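Local coordinates for protein short-chain type dehydrogenase/reductase (PDB 3SVT) that probably acts as an NAD-dependent oxidoreductase of the short-chain dehydrogenase/reductase family, with a Rossmann-type fold, at residues B[188-192]-B[237-243]; B[156-161]-B[259-265]; B[12-18]-B[36-41]; B[127-131]-B[171-175]. One frame throughout, in Å; residues are numbered along the deposited sequence.

Contact 1: B[188-192]-B[237-243]; sequences RVNSI and LLSDAAS
Segment 188-192 is extended, part of strand 187-198 in the parallel sheet of the Rossmann-type fold, while 237-243 holds the last two residues of helix 227-238 and the turn after it: Ser239 leaves helical phi/psi (-80/165), and a 3-10 turn follows at 240-241. The CA atoms of Asn190 and Leu237 lie 7.7 Å apart, as do those of Arg188 and Ser243. Arg188, Asn190 and Ile192 point toward the helix end. Leu237 (m, t) fills the gap, its CD1 3.9 Å from Ile192 CG1 and 4.0 Å from Asn190 CB; the Asn190 amide is turned to the backbone of Val245 and Gln248. Ser239 OG, also hydrogen-bonded to Phe236 O, accepts from Ala241 N at 3.1 Å, an ST turn. The Arg188 guanidinium (m, t, m, chi4 near 101°) closes the contact, donating from both NH1 and NH2 to the single carbonyl Leu237 O, 3.0 Å each. A water accepts from Arg188 NH2 (3.0 Å) and donates to Leu238 O (2.9 Å) and Asp240 OD1 (2.7 Å).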
loop_
_atom_site.group_PDB
_atom_site.type_symbol
_atom_site.label_atom_id
_atom_site.label_comp_id
_atom_site.label_asym_id
_atom_site.label_seq_id
_atom_site.Cartn_x
_atom_site.Cartn_y
_atom_site.Cartn_z
ATOM N N ARG B 188 -5.350 -19.319 9.444
ATOM C CA ARG B 188 -4.995 -17.912 9.310
ATOM C C ARG B 188 -3.516 -17.802 8.964
ATOM O O ARG B 188 -2.695 -18.585 9.441
ATOM C CB ARG B 188 -5.312 -17.165 10.609
ATOM C CG ARG B 188 -6.747 -17.461 11.084
ATOM C CD ARG B 188 -7.137 -16.703 12.309
ATOM N NE ARG B 188 -6.523 -17.191 13.549
ATOM C CZ ARG B 188 -5.482 -16.638 14.162
ATOM N NH1 ARG B 188 -4.837 -15.575 13.630
ATOM N NH2 ARG B 188 -5.066 -17.159 15.327
ATOM N N VAL B 189 -3.184 -16.854 8.105
ATOM C CA VAL B 189 -1.796 -16.655 7.706
ATOM C C VAL B 189 -1.503 -15.161 7.728
ATOM O O VAL B 189 -2.235 -14.371 7.121
ATOM C CB VAL B 189 -1.474 -17.246 6.289
ATOM C CG1 VAL B 189 0.055 -17.183 6.008
ATOM C CG2 VAL B 189 -2.011 -18.668 6.149
ATOM N N ASN B 190 -0.448 -14.781 8.442
ATOM C CA ASN B 190 -0.077 -13.384 8.611
ATOM C C ASN B 190 1.441 -13.227 8.558
ATOM O O ASN B 190 2.185 -14.191 8.792
ATOM C CB ASN B 190 -0.597 -12.830 9.959
ATOM C CG ASN B 190 -2.116 -12.834 10.074
ATOM O OD1 ASN B 190 -2.780 -12.012 9.467
ATOM N ND2 ASN B 190 -2.662 -13.736 10.888
ATOM N N SER B 191 1.895 -12.010 8.263
ATOM C CA SER B 191 3.324 -11.674 8.269
ATOM C C SER B 191 3.621 -10.596 9.323
ATOM O O SER B 191 2.848 -9.659 9.513
ATOM C CB SER B 191 3.789 -11.192 6.899
ATOM O OG SER B 191 5.119 -10.700 6.987
ATOM N N ILE B 192 4.756 -10.750 10.002
ATOM C CA ILE B 192 5.341 -9.718 10.816
ATOM C C ILE B 192 6.621 -9.177 10.150
ATOM O O ILE B 192 7.504 -9.966 9.811
ATOM C CB ILE B 192 5.702 -10.243 12.228
ATOM C CG1 ILE B 192 4.458 -10.828 12.926
ATOM C CG2 ILE B 192 6.330 -9.144 13.068
ATOM C CD1 ILE B 192 4.780 -11.615 14.149
ATOM N N LEU B 237 -0.775 -13.205 17.460
ATOM C CA LEU B 237 -1.355 -13.702 16.208
ATOM C C LEU B 237 -1.631 -15.230 16.209
ATOM O O LEU B 237 -2.517 -15.676 15.502
ATOM C CB LEU B 237 -0.497 -13.355 15.022
ATOM C CG LEU B 237 -0.386 -11.890 14.640
ATOM C CD1 LEU B 237 0.702 -11.752 13.590
ATOM C CD2 LEU B 237 -1.743 -11.326 14.134
ATOM N N LEU B 238 -0.857 -16.015 16.979
ATOM C CA LEU B 238 -1.144 -17.455 17.122
ATOM C C LEU B 238 -2.390 -17.720 17.962
ATOM O O LEU B 238 -3.004 -18.769 17.817
ATOM C CB LEU B 238 0.034 -18.209 17.747
ATOM C CG LEU B 238 1.318 -18.333 16.939
ATOM C CD1 LEU B 238 2.478 -18.780 17.834
ATOM C CD2 LEU B 238 1.104 -19.254 15.729
ATOM N N SER B 239 -2.714 -16.791 18.866
ATOM C CA SER B 239 -3.731 -16.993 19.878
ATOM C C SER B 239 -5.125 -16.793 19.317
ATOM O O SER B 239 -5.321 -16.171 18.245
ATOM C CB SER B 239 -3.538 -16.023 21.053
ATOM O OG SER B 239 -4.128 -14.751 20.754
ATOM N N ASP B 240 -6.102 -17.269 20.086
ATOM C CA ASP B 240 -7.496 -17.134 19.717
ATOM C C ASP B 240 -7.997 -15.687 19.795
ATOM O O ASP B 240 -9.045 -15.367 19.240
ATOM C CB ASP B 240 -8.368 -18.010 20.614
ATOM C CG ASP B 240 -8.073 -19.503 20.453
ATOM O OD1 ASP B 240 -7.387 -19.911 19.484
ATOM O OD2 ASP B 240 -8.553 -20.272 21.303
ATOM N N ALA B 241 -7.237 -14.819 20.454
ATOM C CA ALA B 241 -7.557 -13.405 20.506
ATOM C C ALA B 241 -7.396 -12.723 19.142
ATOM O O ALA B 241 -7.845 -11.585 18.974
ATOM C CB ALA B 241 -6.714 -12.684 21.584
ATOM N N ALA B 242 -6.755 -13.408 18.181
ATOM C CA ALA B 242 -6.611 -12.908 16.790
ATOM C C ALA B 242 -7.339 -13.783 15.764
ATOM O O ALA B 242 -6.980 -13.782 14.588
ATOM C CB ALA B 242 -5.103 -12.787 16.416
ATOM N N SER B 243 -8.362 -14.517 16.211
ATOM C CA SER B 243 -9.036 -15.534 15.378
ATOM C C SER B 243 -9.797 -14.977 14.152
ATOM O O SER B 243 -10.243 -15.739 13.278
ATOM C CB SER B 243 -9.985 -16.372 16.245
ATOM O OG SER B 243 -11.009 -15.563 16.792
HETATM O O HOH W 1 -5.848 -19.234 17.341
#

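Contact 2: B[156-161]-B[259-265]; sequences NTHRWF and RRGPDFS
Two irregular loops are joined here mainly through water and rings, with no direct hydrogen bond between them although 501 Å² is buried. They run in the same sense, CA atoms 5.1 Å apart at His158-Gly261 and 6.8 Å at Arg159-Asp263. His158 to Phe161 form a type II beta turn closed by Phe161 N to His158 O (3.1 Å), with Trp160 at positive phi (81/12). A CB on Gly261 would clash with Thr157 O and His158 ND1, so the close approach depends on glycine. One water bridges Gly261 N (2.9 Å) and Thr157 O (2.7 Å); a second links Arg159 N and Pro262 O, both 2.9 Å; a third joins Arg159 O and Pro262 O (both 2.7 Å). His158 (m) donates from ND1 to Asn156 O (2.7 Å) and makes a CH-pi contact, Pro262 CD 3.4 Å from its ring centroid. The edge of Phe161 meets the face of Phe264 in a T-shaped pair, centroids 4.9 Å apart, planes at 84°. Asp263 OD1 accepts from Ser265 N (3.0 Å), an Asx turn. Thr157 OG1 and Trp160 N bond Asp180 and Glu181 of a neighbouring subunit, so this water-bridged loop-loop junction forms part of a subunit interface of the SDR tetramer.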
loop_
_atom_site.group_PDB
_atom_site.type_symbol
_atom_site.label_atom_id
_atom_site.label_comp_id
_atom_site.label_asym_id
_atom_site.label_seq_id
_atom_site.Cartn_x
_atom_site.Cartn_y
_atom_site.Cartn_z
ATOM N N ASN B 156 10.124 -0.871 3.266
ATOM C CA ASN B 156 10.889 0.325 2.925
ATOM C C ASN B 156 12.189 -0.102 2.235
ATOM O O ASN B 156 12.950 -0.892 2.797
ATOM C CB ASN B 156 11.174 1.159 4.200
ATOM C CG ASN B 156 9.886 1.590 4.936
ATOM O OD1 ASN B 156 9.154 0.748 5.489
ATOM N ND2 ASN B 156 9.601 2.898 4.923
ATOM N N THR B 157 12.424 0.371 1.011
ATOM C CA THR B 157 13.681 0.068 0.291
ATOM C C THR B 157 14.945 0.345 1.143
ATOM O O THR B 157 15.103 1.438 1.726
ATOM C CB THR B 157 13.810 0.881 -1.018
ATOM O OG1 THR B 157 13.627 2.285 -0.740
ATOM C CG2 THR B 157 12.771 0.372 -2.086
ATOM N N HIS B 158 15.804 -0.677 1.217
ATOM C CA HIS B 158 17.077 -0.615 1.891
ATOM C C HIS B 158 18.128 -0.623 0.774
ATOM O O HIS B 158 18.473 -1.691 0.251
ATOM C CB HIS B 158 17.292 -1.839 2.808
ATOM C CG HIS B 158 16.506 -1.807 4.085
ATOM N ND1 HIS B 158 15.224 -1.304 4.161
ATOM C CD2 HIS B 158 16.820 -2.239 5.334
ATOM C CE1 HIS B 158 14.786 -1.419 5.406
ATOM N NE2 HIS B 158 15.733 -1.984 6.137
ATOM N N ARG B 159 18.602 0.564 0.395
ATOM C CA ARG B 159 19.656 0.652 -0.596
ATOM C C ARG B 159 20.784 -0.326 -0.220
ATOM O O ARG B 159 21.244 -0.351 0.931
ATOM C CB ARG B 159 20.203 2.098 -0.689
ATOM C CG ARG B 159 19.359 3.059 -1.529
ATOM C CD ARG B 159 19.770 4.541 -1.294
ATOM N NE ARG B 159 19.113 5.016 -0.068
ATOM C CZ ARG B 159 19.267 6.213 0.494
ATOM N NH1 ARG B 159 20.106 7.093 -0.016
ATOM N NH2 ARG B 159 18.580 6.515 1.605
ATOM N N TRP B 160 21.178 -1.130 -1.204
ATOM C CA TRP B 160 22.355 -2.010 -1.182
ATOM C C TRP B 160 22.126 -3.324 -0.436
ATOM O O TRP B 160 23.076 -4.057 -0.155
ATOM C CB TRP B 160 23.599 -1.281 -0.686
ATOM C CG TRP B 160 23.773 0.056 -1.359
ATOM C CD1 TRP B 160 24.049 0.280 -2.670
ATOM C CD2 TRP B 160 23.657 1.338 -0.747
ATOM N NE1 TRP B 160 24.113 1.629 -2.923
ATOM C CE2 TRP B 160 23.898 2.302 -1.750
ATOM C CE3 TRP B 160 23.396 1.770 0.559
ATOM C CZ2 TRP B 160 23.845 3.671 -1.495
ATOM C CZ3 TRP B 160 23.378 3.136 0.813
ATOM C CH2 TRP B 160 23.592 4.068 -0.213
ATOM N N PHE B 161 20.862 -3.626 -0.132
ATOM C CA PHE B 161 20.530 -4.862 0.573
ATOM C C PHE B 161 20.150 -5.943 -0.403
ATOM O O PHE B 161 19.869 -7.054 0.024
ATOM C CB PHE B 161 19.422 -4.650 1.620
ATOM C CG PHE B 161 19.933 -4.141 2.947
ATOM C CD1 PHE B 161 20.675 -2.960 3.023
ATOM C CD2 PHE B 161 19.692 -4.848 4.114
ATOM C CE1 PHE B 161 21.152 -2.493 4.243
ATOM C CE2 PHE B 161 20.156 -4.381 5.349
ATOM C CZ PHE B 161 20.876 -3.209 5.412
ATOM N N ARG B 259 9.045 6.576 8.048
ATOM C CA ARG B 259 10.156 7.403 7.558
ATOM C C ARG B 259 10.824 6.624 6.408
ATOM O O ARG B 259 10.164 6.330 5.424
ATOM C CB ARG B 259 11.091 7.755 8.718
ATOM C CG ARG B 259 10.336 8.473 9.845
ATOM C CD ARG B 259 11.193 9.276 10.808
ATOM N NE ARG B 259 10.337 9.831 11.881
ATOM C CZ ARG B 259 10.742 10.193 13.105
ATOM N NH1 ARG B 259 12.027 10.096 13.472
ATOM N NH2 ARG B 259 9.844 10.662 13.982
ATOM N N ARG B 260 12.096 6.260 6.509
ATOM C CA ARG B 260 12.737 5.524 5.417
ATOM C C ARG B 260 13.551 4.345 5.937
ATOM O O ARG B 260 13.810 4.219 7.130
ATOM C CB ARG B 260 13.630 6.457 4.603
ATOM C CG ARG B 260 14.694 7.156 5.404
ATOM C CD ARG B 260 15.787 7.717 4.525
ATOM N NE ARG B 260 16.719 8.488 5.330
ATOM C CZ ARG B 260 17.715 7.964 6.046
ATOM N NH1 ARG B 260 17.953 6.653 6.053
ATOM N NH2 ARG B 260 18.501 8.758 6.744
ATOM N N GLY B 261 13.962 3.466 5.025
ATOM C CA GLY B 261 14.944 2.482 5.366
ATOM C C GLY B 261 16.264 3.168 5.701
ATOM O O GLY B 261 16.454 4.336 5.385
ATOM N N PRO B 262 17.198 2.425 6.315
ATOM C CA PRO B 262 18.492 2.960 6.672
ATOM C C PRO B 262 19.395 3.244 5.471
ATOM O O PRO B 262 19.261 2.636 4.390
ATOM C CB PRO B 262 19.093 1.851 7.541
ATOM C CG PRO B 262 18.550 0.616 6.929
ATOM C CD PRO B 262 17.103 0.985 6.609
ATOM N N ASP B 263 20.304 4.183 5.689
ATOM C CA ASP B 263 21.326 4.577 4.723
ATOM C C ASP B 263 22.654 4.045 5.255
ATOM O O ASP B 263 23.173 4.560 6.246
ATOM C CB ASP B 263 21.333 6.103 4.636
ATOM C CG ASP B 263 22.409 6.652 3.718
ATOM O OD1 ASP B 263 23.216 5.890 3.122
ATOM O OD2 ASP B 263 22.434 7.884 3.616
ATOM N N PHE B 264 23.197 3.012 4.599
ATOM C CA PHE B 264 24.436 2.354 5.050
ATOM C C PHE B 264 25.674 2.978 4.394
ATOM O O PHE B 264 26.753 2.376 4.408
ATOM C CB PHE B 264 24.402 0.845 4.783
ATOM C CG PHE B 264 23.783 0.016 5.908
ATOM C CD1 PHE B 264 22.481 0.259 6.352
ATOM C CD2 PHE B 264 24.502 -1.032 6.485
ATOM C CE1 PHE B 264 21.925 -0.498 7.391
ATOM C CE2 PHE B 264 23.958 -1.829 7.520
ATOM C CZ PHE B 264 22.657 -1.567 7.975
ATOM N N SER B 265 25.517 4.176 3.824
ATOM C CA SER B 265 26.611 4.894 3.148
ATOM C C SER B 265 27.903 4.849 3.920
ATOM O O SER B 265 28.933 4.459 3.388
ATOM C CB SER B 265 26.263 6.370 2.969
ATOM O OG SER B 265 25.281 6.512 1.998
HETATM O O HOH W 2 18.126 3.007 1.789
HETATM O O HOH W 3 13.722 3.766 2.103
HETATM O O HOH W 4 21.130 1.240 3.128
#

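Contact 3: B[12-18]-B[36-41]; sequences RTYLVTG and ASVMIV
This is parallel beta pairing between strands 13-17 and 37-42, the two strands of the first beta-alpha-beta unit of the Rossmann-type fold, connected through helix 22-33. The segment axes approach to 4.7 Å at 20°, and the register is unbroken from Thr13-Ser37 (CA-CA 4.6 Å) to Thr17-Val41 (CA-CA 4.9 Å). The hydrogen bonds alternate as parallel strands require: Ser37 N to Arg12 O 2.9 Å, Tyr14 N to Ser37 O 2.7 Å, Met39 N to Tyr14 O 3.0 Å, Val16 N to Met39 O 2.8 Å and Val41 N to Val16 O 2.9 Å. A weak bond from Gly18 N to Val41 O (2.9 Å, 122°) ends the ladder where Gly18 adopts positive phi (65/31) and the chain turns toward helix 22-33. Tyr14, Val16, Val38 and Ile40 share the face toward that helix, with Val16 CG2 3.8 Å from Val38 CG1. Thr13, Leu15, Thr17, Ser37, Met39 and Val41 occupy the other face, where Leu15 (t, p) brings CD1 3.8 Å from Val41 CG1 and helix 75-89 covers Thr13, Ser37 and Met39. Backbone hydrogen bonds therefore fix the register, while mostly apolar side chains let helices pack on both faces of the sheet.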
loop_
_atom_site.group_PDB
_atom_site.type_symbol
_atom_site.label_atom_id
_atom_site.label_comp_id
_atom_site.label_asym_id
_atom_site.label_seq_id
_atom_site.Cartn_x
_atom_site.Cartn_y
_atom_site.Cartn_z
ATOM N N ARG B 12 -1.249 -27.014 23.330
ATOM C CA ARG B 12 -1.187 -26.771 21.893
ATOM C C ARG B 12 0.241 -26.992 21.449
ATOM O O ARG B 12 1.162 -26.773 22.235
ATOM C CB ARG B 12 -1.648 -25.343 21.545
ATOM C CG ARG B 12 -3.117 -25.098 21.900
ATOM C CD ARG B 12 -3.601 -23.721 21.425
ATOM N NE ARG B 12 -4.959 -23.442 21.903
ATOM C CZ ARG B 12 -5.784 -22.526 21.387
ATOM N NH1 ARG B 12 -5.410 -21.755 20.355
ATOM N NH2 ARG B 12 -6.995 -22.368 21.913
ATOM N N THR B 13 0.407 -27.392 20.184
ATOM C CA THR B 13 1.706 -27.729 19.619
ATOM C C THR B 13 2.053 -26.789 18.481
ATOM O O THR B 13 1.216 -26.514 17.630
ATOM C CB THR B 13 1.742 -29.176 19.109
ATOM O OG1 THR B 13 1.289 -30.050 20.152
ATOM C CG2 THR B 13 3.182 -29.583 18.697
ATOM N N TYR B 14 3.290 -26.302 18.483
ATOM C CA TYR B 14 3.765 -25.350 17.478
ATOM C C TYR B 14 5.111 -25.754 16.896
ATOM O O TYR B 14 5.936 -26.323 17.591
ATOM C CB TYR B 14 3.880 -23.941 18.078
ATOM C CG TYR B 14 2.579 -23.464 18.624
ATOM C CD1 TYR B 14 1.660 -22.816 17.816
ATOM C CD2 TYR B 14 2.231 -23.711 19.962
ATOM C CE1 TYR B 14 0.419 -22.401 18.333
ATOM C CE2 TYR B 14 1.017 -23.309 20.469
ATOM C CZ TYR B 14 0.108 -22.657 19.654
ATOM O OH TYR B 14 -1.114 -22.259 20.191
ATOM N N LEU B 15 5.312 -25.428 15.620
ATOM C CA LEU B 15 6.604 -25.533 14.964
ATOM C C LEU B 15 7.235 -24.130 14.854
ATOM O O LEU B 15 6.589 -23.175 14.417
ATOM C CB LEU B 15 6.440 -26.132 13.565
ATOM C CG LEU B 15 7.739 -26.262 12.763
ATOM C CD1 LEU B 15 8.574 -27.417 13.351
ATOM C CD2 LEU B 15 7.412 -26.463 11.296
ATOM N N VAL B 16 8.497 -24.010 15.247
ATOM C CA VAL B 16 9.239 -22.750 15.098
ATOM C C VAL B 16 10.546 -22.955 14.332
ATOM O O VAL B 16 11.439 -23.707 14.776
ATOM C CB VAL B 16 9.507 -22.089 16.446
ATOM C CG1 VAL B 16 10.253 -20.748 16.238
ATOM C CG2 VAL B 16 8.156 -21.852 17.208
ATOM N N THR B 17 10.649 -22.310 13.176
ATOM C CA THR B 17 11.837 -22.438 12.324
ATOM C C THR B 17 12.798 -21.306 12.676
ATOM O O THR B 17 12.372 -20.202 13.072
ATOM C CB THR B 17 11.516 -22.409 10.804
ATOM O OG1 THR B 17 11.251 -21.063 10.402
ATOM C CG2 THR B 17 10.296 -23.345 10.462
ATOM N N GLY B 18 14.089 -21.597 12.568
ATOM C CA GLY B 18 15.126 -20.698 13.074
ATOM C C GLY B 18 15.030 -20.588 14.586
ATOM O O GLY B 18 15.377 -19.566 15.159
ATOM N N ALA B 36 2.968 -24.371 26.104
ATOM C CA ALA B 36 2.905 -25.020 24.787
ATOM C C ALA B 36 4.001 -26.078 24.583
ATOM O O ALA B 36 5.059 -26.051 25.238
ATOM C CB ALA B 36 2.994 -23.980 23.660
ATOM N N SER B 37 3.717 -26.997 23.649
ATOM C CA SER B 37 4.725 -27.873 23.053
ATOM C C SER B 37 5.277 -27.244 21.780
ATOM O O SER B 37 4.532 -26.871 20.869
ATOM C CB SER B 37 4.125 -29.241 22.733
ATOM O OG SER B 37 3.847 -29.931 23.933
ATOM N N VAL B 38 6.594 -27.120 21.727
ATOM C CA VAL B 38 7.255 -26.535 20.600
ATOM C C VAL B 38 8.302 -27.507 20.035
ATOM O O VAL B 38 9.029 -28.147 20.794
ATOM C CB VAL B 38 7.948 -25.236 20.997
ATOM C CG1 VAL B 38 8.627 -24.596 19.762
ATOM C CG2 VAL B 38 6.939 -24.264 21.629
ATOM N N MET B 39 8.355 -27.608 18.709
ATOM C CA MET B 39 9.512 -28.136 18.002
ATOM C C MET B 39 10.210 -26.970 17.304
ATOM O O MET B 39 9.586 -26.240 16.499
ATOM C CB MET B 39 9.114 -29.182 16.959
ATOM C CG MET B 39 10.314 -29.938 16.390
ATOM S SD MET B 39 9.900 -31.110 15.079
ATOM C CE MET B 39 9.322 -32.488 16.077
ATOM N N ILE B 40 11.478 -26.777 17.642
ATOM C CA ILE B 40 12.348 -25.837 16.943
ATOM C C ILE B 40 13.179 -26.567 15.885
ATOM O O ILE B 40 13.766 -27.609 16.153
ATOM C CB ILE B 40 13.304 -25.070 17.873
ATOM C CG1 ILE B 40 14.126 -26.026 18.776
ATOM C CG2 ILE B 40 12.513 -24.065 18.718
ATOM C CD1 ILE B 40 15.186 -25.308 19.629
ATOM N N VAL B 41 13.213 -26.026 14.680
ATOM C CA VAL B 41 14.033 -26.595 13.633
ATOM C C VAL B 41 14.991 -25.513 13.139
ATOM O O VAL B 41 14.720 -24.305 13.281
ATOM C CB VAL B 41 13.178 -27.155 12.497
ATOM C CG1 VAL B 41 12.224 -28.227 13.010
ATOM C CG2 VAL B 41 12.412 -26.046 11.777
#

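Contact 4: B[127-131]-B[171-175]; sequences TMYVL and VDHLM
Two helices of the Rossmann-type fold, 113-140 and 163-182, lie side by side on one face of the central sheet; their segments run nearly parallel (21°, signed -21°) with axes 11.1 Å apart. Val171 (t) comes first, its CA 7.1 Å from that of Thr127 and its CG2 3.6 Å from Thr127 OG1, an oxygen already hydrogen-bonded to Asn123 O and His97. Asp172 and His173 face other surroundings: Asp172 pairs with Arg193, and His173 packs on a neighbouring subunit. Leu174 (t, p) points toward the other helix and is the residue most covered by it, closely followed by Thr127; its CG sits 3.8 Å from Leu131 CD2, while its CD2 lies 3.9 Å from Met128 CA and 4.1 Å from Thr127 CG2. Met175 (m, m, chi3 92°) starts out sideways and bends back, so that CE lies 3.8 Å from Thr127 CG2 and 4.2 Å from Leu131 CD2. The contact between the segments is thus van der Waals packing with no hydrogen bond, the space between the axes filled by Leu, Met and Val side chains and by Thr127.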
loop_
_atom_site.group_PDB
_atom_site.type_symbol
_atom_site.label_atom_id
_atom_site.label_comp_id
_atom_site.label_asym_id
_atom_site.label_seq_id
_atom_site.Cartn_x
_atom_site.Cartn_y
_atom_site.Cartn_z
ATOM N N THR B 127 10.454 -20.832 2.612
ATOM C CA THR B 127 9.141 -20.460 3.128
ATOM C C THR B 127 8.010 -21.256 2.502
ATOM O O THR B 127 7.111 -21.736 3.201
ATOM C CB THR B 127 8.853 -18.976 2.934
ATOM O OG1 THR B 127 9.898 -18.182 3.516
ATOM C CG2 THR B 127 7.532 -18.620 3.570
ATOM N N MET B 128 8.050 -21.423 1.182
ATOM C CA MET B 128 7.012 -22.154 0.495
ATOM C C MET B 128 6.926 -23.588 1.001
ATOM O O MET B 128 5.835 -24.090 1.289
ATOM C CB MET B 128 7.257 -22.139 -0.999
ATOM C CG MET B 128 6.176 -22.765 -1.766
ATOM S SD MET B 128 6.173 -24.590 -1.927
ATOM C CE MET B 128 7.251 -24.825 -3.327
ATOM N N TYR B 129 8.081 -24.240 1.152
ATOM C CA TYR B 129 8.058 -25.625 1.653
ATOM C C TYR B 129 7.435 -25.704 3.052
ATOM O O TYR B 129 6.590 -26.575 3.319
ATOM C CB TYR B 129 9.430 -26.285 1.651
ATOM C CG TYR B 129 10.203 -26.198 0.364
ATOM C CD1 TYR B 129 9.576 -26.224 -0.864
ATOM C CD2 TYR B 129 11.579 -26.102 0.384
ATOM C CE1 TYR B 129 10.307 -26.148 -2.028
ATOM C CE2 TYR B 129 12.299 -26.019 -0.762
ATOM C CZ TYR B 129 11.662 -26.035 -1.968
ATOM O OH TYR B 129 12.409 -25.952 -3.127
ATOM N N VAL B 130 7.852 -24.802 3.938
ATOM C CA VAL B 130 7.316 -24.786 5.286
ATOM C C VAL B 130 5.806 -24.583 5.290
ATOM O O VAL B 130 5.083 -25.303 5.975
ATOM C CB VAL B 130 8.019 -23.730 6.170
ATOM C CG1 VAL B 130 7.303 -23.579 7.505
ATOM C CG2 VAL B 130 9.487 -24.160 6.428
ATOM N N LEU B 131 5.333 -23.627 4.495
ATOM C CA LEU B 131 3.906 -23.315 4.445
ATOM C C LEU B 131 3.081 -24.449 3.796
ATOM O O LEU B 131 2.036 -24.827 4.320
ATOM C CB LEU B 131 3.696 -22.008 3.705
ATOM C CG LEU B 131 2.260 -21.454 3.539
ATOM C CD1 LEU B 131 1.665 -20.802 4.790
ATOM C CD2 LEU B 131 2.256 -20.470 2.429
ATOM N N VAL B 171 7.702 -13.143 0.199
ATOM C CA VAL B 171 7.189 -13.896 1.338
ATOM C C VAL B 171 5.944 -13.253 1.896
ATOM O O VAL B 171 4.999 -13.953 2.257
ATOM C CB VAL B 171 8.251 -14.011 2.431
ATOM C CG1 VAL B 171 7.643 -14.424 3.744
ATOM C CG2 VAL B 171 9.317 -14.997 1.977
ATOM N N ASP B 172 5.925 -11.926 1.943
ATOM C CA ASP B 172 4.711 -11.244 2.402
ATOM C C ASP B 172 3.549 -11.530 1.473
ATOM O O ASP B 172 2.442 -11.840 1.929
ATOM C CB ASP B 172 4.962 -9.750 2.627
ATOM C CG ASP B 172 5.956 -9.518 3.762
ATOM O OD1 ASP B 172 5.911 -10.276 4.731
ATOM O OD2 ASP B 172 6.839 -8.659 3.663
ATOM N N HIS B 173 3.810 -11.505 0.166
ATOM C CA HIS B 173 2.756 -11.824 -0.764
ATOM C C HIS B 173 2.271 -13.269 -0.583
ATOM O O HIS B 173 1.067 -13.531 -0.655
ATOM C CB HIS B 173 3.170 -11.576 -2.217
ATOM C CG HIS B 173 2.040 -11.734 -3.180
ATOM N ND1 HIS B 173 1.244 -10.683 -3.568
ATOM C CD2 HIS B 173 1.540 -12.831 -3.791
ATOM C CE1 HIS B 173 0.298 -11.128 -4.376
ATOM N NE2 HIS B 173 0.449 -12.429 -4.521
ATOM N N LEU B 174 3.212 -14.194 -0.359
ATOM C CA LEU B 174 2.852 -15.609 -0.196
ATOM C C LEU B 174 1.960 -15.828 1.033
ATOM O O LEU B 174 1.038 -16.643 0.991
ATOM C CB LEU B 174 4.110 -16.488 -0.127
ATOM C CG LEU B 174 3.934 -17.982 0.161
ATOM C CD1 LEU B 174 3.055 -18.662 -0.856
ATOM C CD2 LEU B 174 5.316 -18.612 0.175
ATOM N N MET B 175 2.219 -15.089 2.118
ATOM C CA MET B 175 1.364 -15.145 3.307
ATOM C C MET B 175 -0.055 -14.685 2.973
ATOM O O MET B 175 -1.055 -15.345 3.348
ATOM C CB MET B 175 1.912 -14.265 4.438
ATOM C CG MET B 175 3.275 -14.638 5.045
ATOM S SD MET B 175 3.481 -16.304 5.668
ATOM C CE MET B 175 4.150 -17.116 4.197
#

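How the contacts relate
Contacts 1, 3 and 4 are buried and touch one another, whereas contact 2 is partly buried and its centre lies 24 to 33 Å from the centres of the others. Contacts 1 and 3 reach the same sheet and meet through the salt bridge Asp240 OD2 to Arg12 NH2 (2.7 Å). Contact 4 leans on the same sheet: Met175 packs on Val189 and Ser191 of contact 1, and Val130 CG2 lies 4.2 Å from Thr17 CG2 of contact 3. The chemistry changes with place: a backbone ladder in contact 3, mostly apolar helix packing in contact 4, arginine to a carbonyl in contact 1, and waters with aromatic rings in contact 2. Contacts 2 and 4 both touch the third subunit.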